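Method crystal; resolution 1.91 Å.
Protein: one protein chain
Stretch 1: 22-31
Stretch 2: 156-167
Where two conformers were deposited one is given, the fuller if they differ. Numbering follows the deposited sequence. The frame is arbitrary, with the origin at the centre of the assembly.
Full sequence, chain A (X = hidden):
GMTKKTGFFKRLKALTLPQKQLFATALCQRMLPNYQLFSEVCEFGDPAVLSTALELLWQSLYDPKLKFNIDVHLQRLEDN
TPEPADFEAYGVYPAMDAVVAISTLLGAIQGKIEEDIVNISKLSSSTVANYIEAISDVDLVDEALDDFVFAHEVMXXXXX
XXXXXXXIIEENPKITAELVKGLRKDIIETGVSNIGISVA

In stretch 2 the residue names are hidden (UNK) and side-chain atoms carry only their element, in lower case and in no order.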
# COMPACT_ATOMS: atom_id res chain seq x y z
N LEU A 22 -0.99 -10.33 -24.20
CA LEU A 22 -1.76 -10.75 -23.02
C LEU A 22 -1.22 -10.14 -21.72
O LEU A 22 -1.99 -9.57 -20.89
CB LEU A 22 -1.79 -12.30 -22.92
CG LEU A 22 -2.45 -12.96 -21.69
CD1 LEU A 22 -3.89 -12.44 -21.48
CD2 LEU A 22 -2.45 -14.51 -21.84
N PHE A 23 0.09 -10.30 -21.50
CA PHE A 23 0.78 -9.73 -20.34
C PHE A 23 0.45 -8.23 -20.16
O PHE A 23 0.08 -7.77 -19.06
CB PHE A 23 2.31 -9.96 -20.49
CG PHE A 23 3.15 -9.39 -19.35
CD1 PHE A 23 3.56 -8.07 -19.38
CD2 PHE A 23 3.52 -10.19 -18.26
CE1 PHE A 23 4.35 -7.54 -18.36
CE2 PHE A 23 4.27 -9.66 -17.21
CZ PHE A 23 4.66 -8.33 -17.24
N ALA A 24 0.64 -7.48 -21.24
CA ALA A 24 0.44 -6.02 -21.24
C ALA A 24 -1.04 -5.63 -21.09
O ALA A 24 -1.40 -4.68 -20.37
CB ALA A 24 1.04 -5.42 -22.57
N THR A 25 -1.93 -6.39 -21.71
CA THR A 25 -3.38 -6.16 -21.55
C THR A 25 -3.78 -6.30 -20.09
O THR A 25 -4.46 -5.44 -19.57
CB THR A 25 -4.19 -7.09 -22.42
OG1 THR A 25 -3.75 -6.86 -23.77
CG2 THR A 25 -5.73 -6.82 -22.34
N ALA A 26 -3.34 -7.40 -19.46
CA ALA A 26 -3.62 -7.65 -18.04
C ALA A 26 -3.10 -6.49 -17.14
O ALA A 26 -3.79 -6.03 -16.21
CB ALA A 26 -2.99 -9.01 -17.62
N LEU A 27 -1.87 -6.05 -17.37
CA LEU A 27 -1.35 -4.88 -16.67
C LEU A 27 -2.17 -3.61 -16.93
O LEU A 27 -2.34 -2.80 -16.04
CB LEU A 27 0.14 -4.63 -17.00
CG LEU A 27 1.16 -5.63 -16.45
CD1 LEU A 27 2.57 -5.10 -16.66
CD2 LEU A 27 0.89 -6.03 -14.93
N CYS A 28 -2.68 -3.40 -18.12
CA CYS A 28 -3.42 -2.17 -18.40
C CYS A 28 -4.75 -2.20 -17.70
O CYS A 28 -5.20 -1.18 -17.24
CB CYS A 28 -3.64 -1.97 -19.88
SG CYS A 28 -2.19 -1.45 -20.78
N GLN A 29 -5.38 -3.37 -17.67
CA GLN A 29 -6.63 -3.54 -16.99
C GLN A 29 -6.47 -3.19 -15.51
O GLN A 29 -7.30 -2.55 -14.96
CB GLN A 29 -7.17 -4.96 -17.13
CG GLN A 29 -8.45 -5.20 -16.37
CD GLN A 29 -9.62 -4.51 -16.99
OE1 GLN A 29 -9.82 -4.64 -18.15
NE2 GLN A 29 -10.38 -3.74 -16.22
N ARG A 30 -5.38 -3.63 -14.91
CA ARG A 30 -5.13 -3.42 -13.50
C ARG A 30 -5.00 -1.94 -13.08
O ARG A 30 -5.33 -1.57 -11.96
CB ARG A 30 -3.87 -4.24 -13.14
CG ARG A 30 -3.43 -4.19 -11.72
CD ARG A 30 -2.49 -5.36 -11.44
NE ARG A 30 -1.73 -5.19 -10.23
CZ ARG A 30 -0.49 -4.69 -10.15
NH1 ARG A 30 0.17 -4.28 -11.23
NH2 ARG A 30 0.10 -4.60 -8.98
N MSE A 31 -4.54 -1.09 -14.00
CA MSE A 31 -4.44 0.34 -13.79
C MSE A 31 -5.78 1.13 -13.82
O MSE A 31 -5.83 2.28 -13.34
CB MSE A 31 -3.55 0.93 -14.89
CG MSE A 31 -2.10 0.43 -14.96
SE MSE A 31 -1.25 1.05 -16.59
CE MSE A 31 0.01 -0.30 -16.78
N UNK A 156 6.66 -4.29 -3.65
CA UNK A 156 6.91 -5.72 -3.58
C UNK A 156 5.76 -6.46 -4.25
O UNK A 156 5.98 -7.46 -4.91
c UNK A 156 8.88 -7.88 -2.60
o UNK A 156 9.03 -8.97 -3.24
c UNK A 156 7.02 -6.17 -2.12
c UNK A 156 7.49 -7.62 -1.95
o UNK A 156 9.80 -7.01 -2.49
N UNK A 157 4.54 -5.98 -4.07
CA UNK A 157 3.35 -6.54 -4.71
C UNK A 157 3.39 -6.38 -6.22
O UNK A 157 3.06 -7.30 -6.96
o UNK A 157 0.30 -6.50 -0.88
c UNK A 157 2.09 -5.92 -4.10
c UNK A 157 0.51 -6.09 -2.05
c UNK A 157 1.77 -6.58 -2.76
o UNK A 157 -0.29 -5.31 -2.64
N UNK A 158 3.79 -5.20 -6.67
CA UNK A 158 4.01 -5.00 -8.09
C UNK A 158 4.96 -6.03 -8.69
O UNK A 158 4.64 -6.69 -9.69
o UNK A 158 2.41 -3.06 -10.14
c UNK A 158 4.50 -3.57 -8.36
c UNK A 158 4.78 -3.23 -9.82
c UNK A 158 3.52 -3.05 -10.68
o UNK A 158 3.66 -2.91 -11.91
N UNK A 159 6.12 -6.19 -8.07
CA UNK A 159 7.07 -7.22 -8.50
C UNK A 159 6.51 -8.62 -8.51
O UNK A 159 6.75 -9.39 -9.46
c UNK A 159 8.33 -7.18 -7.61
c UNK A 159 10.56 -8.30 -7.07
c UNK A 159 11.18 -9.69 -7.08
n UNK A 159 12.45 -9.73 -6.29
c UNK A 159 9.38 -8.21 -8.05
N UNK A 160 5.81 -8.98 -7.43
CA UNK A 160 5.20 -10.30 -7.31
C UNK A 160 4.08 -10.54 -8.33
O UNK A 160 4.04 -11.59 -8.97
c UNK A 160 5.89 -10.76 -4.89
c UNK A 160 5.50 -10.76 -3.38
c UNK A 160 4.71 -10.53 -5.85
o UNK A 160 6.43 -10.70 -2.53
o UNK A 160 4.28 -10.80 -3.08
N UNK A 161 3.21 -9.56 -8.52
CA UNK A 161 2.17 -9.70 -9.52
C UNK A 161 2.75 -9.79 -10.95
O UNK A 161 2.38 -10.67 -11.71
c UNK A 161 1.15 -8.56 -9.38
c UNK A 161 -0.11 -8.46 -10.28
c UNK A 161 0.23 -8.04 -11.74
c UNK A 161 -0.91 -9.73 -10.24
N UNK A 162 3.68 -8.92 -11.31
CA UNK A 162 4.29 -9.02 -12.65
C UNK A 162 5.01 -10.37 -12.87
O UNK A 162 4.94 -10.93 -13.95
c UNK A 162 4.59 -6.51 -13.13
c UNK A 162 5.25 -7.86 -12.93
n UNK A 162 5.33 -4.31 -13.80
c UNK A 162 5.34 -5.63 -14.07
o UNK A 162 5.95 -6.12 -15.03
N UNK A 163 5.69 -10.88 -11.84
CA UNK A 163 6.33 -12.18 -11.97
C UNK A 163 5.36 -13.34 -12.12
O UNK A 163 5.57 -14.23 -12.95
n UNK A 163 8.91 -10.63 -10.74
c UNK A 163 8.67 -11.88 -11.11
c UNK A 163 7.31 -12.44 -10.80
o UNK A 163 9.48 -12.56 -11.74
N UNK A 164 4.35 -13.33 -11.28
CA UNK A 164 3.32 -14.37 -11.30
C UNK A 164 2.56 -14.37 -12.63
O UNK A 164 2.24 -15.42 -13.17
o UNK A 164 2.95 -14.56 -8.94
c UNK A 164 2.35 -14.15 -10.16
N UNK A 165 2.25 -13.19 -13.13
CA UNK A 165 1.62 -13.05 -14.43
C UNK A 165 2.54 -13.60 -15.54
O UNK A 165 2.08 -14.29 -16.46
c UNK A 165 0.55 -9.62 -16.04
c UNK A 165 -0.78 -11.83 -16.09
c UNK A 165 1.34 -11.57 -14.70
c UNK A 165 0.63 -11.17 -15.98
N UNK A 166 3.83 -13.31 -15.46
CA UNK A 166 4.75 -13.79 -16.48
C UNK A 166 4.85 -15.31 -16.46
O UNK A 166 4.86 -15.97 -17.54
c UNK A 166 6.87 -13.39 -18.69
c UNK A 166 6.14 -13.17 -16.30
c UNK A 166 7.27 -13.59 -17.24
c UNK A 166 8.55 -12.82 -16.92
N UNK A 167 4.94 -15.87 -15.26
CA UNK A 167 5.04 -17.31 -15.07
C UNK A 167 3.87 -18.08 -15.63
O UNK A 167 4.06 -19.14 -16.19
o UNK A 167 7.44 -17.02 -10.84
o UNK A 167 5.49 -18.03 -10.95
c UNK A 167 6.47 -17.46 -11.48
c UNK A 167 5.15 -17.67 -13.59
c UNK A 167 6.48 -17.32 -12.99

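Position 156 has three side-chain carbons in a row, the third carrying two oxygens. That is a carboxylate on a two-carbon stem, Glu156. It does not touch stretch 1.

Position 157 repeats the pattern: three carbons and two terminal oxygens. It is Glu157. Its carboxylate stays clear of stretch 1; its backbone O lies 4.5 Å from Arg30 NH2.

Position 158 is again three carbons ending in two oxygens. One oxygen lies 2.8 Å from NH1 of Arg30, near the guanidinium plane. The residue is Glu158, and the contact is a salt bridge. OE1 accepts hydrogen bonds from both Arg30 NH1, at 2.8 Å, and Arg30 NH2, at 3.0 Å. CA-to-CB points sideways, but the end of the chain comes nearer, with chi1 t and chi2 p.

Position 159 shows four carbons in a row ending in nitrogen. It is Lys159, extended and exposed; its CA-to-CB bond points away from stretch 1.

Position 160 has three carbons and two oxygens on the last. It is Glu160, exposed and out of reach of stretch 1.

Position 161 has four carbons, forked at the second, with no polar atom. The fork carbon lies 3.6 Å from Arg30 NE, over one face of the guanidinium. One branch end lies 3.8 Å from Leu27 CD2. The fork identifies Leu161; the atoms in contact are CG and CD1.

Position 162 has three carbons, the third carrying one oxygen and one nitrogen. The oxygen is 3.4 Å from Phe23 CZ, at the ring edge. The carbon bearing it is 3.8 Å from Leu27 CD1. This is an amide on a two-carbon stem, Gln162. NE2 donates to Glu158 OE2 at 2.9 Å, so the amide links to the same carboxylate that holds Arg30.

Position 163 has two carbons, the second carrying one oxygen and one nitrogen. It is the shorter amide, Asn163. Its CA-to-CB bond points away from stretch 1, and ND2 donates to Lys159 O at 2.8 Å.

Position 164 has one carbon and one oxygen, Ser164. Two conformers were deposited. In the one given, OG makes a weak hydrogen bond to Glu160 O at 3.2 Å.

Position 165 has four carbons forked at the second; its CA-to-CB bond points toward stretch 1. One branch end sits over one face of the Phe23 ring, 4.1 Å from its centroid, a CH-pi contact. It also lies 3.8 Å from Leu27 CD2. The other lies 3.9 Å from Ala26 CB. It is Leu165; the branch ends are CD2 and CD1 respectively.

Position 166 has the same forked four carbons. Its CB is 4.1 Å from Phe23 CE2. It is Leu166.

Position 167 has three carbons and two terminal oxygens, Glu167, exposed and out of reach.

The two helices run roughly antiparallel, at 145°, with axes 10.3 Å apart at closest approach. Leu165 fits among Phe23, Ala26 and Leu27, forming an apolar patch. Further along, Arg30 is held at its guanidinium edge by Glu158 and covered on one face by Leu161. The contact buries 463 Å², both sides summed.

Stretch 2 156-167: EEEKELQNSLLE
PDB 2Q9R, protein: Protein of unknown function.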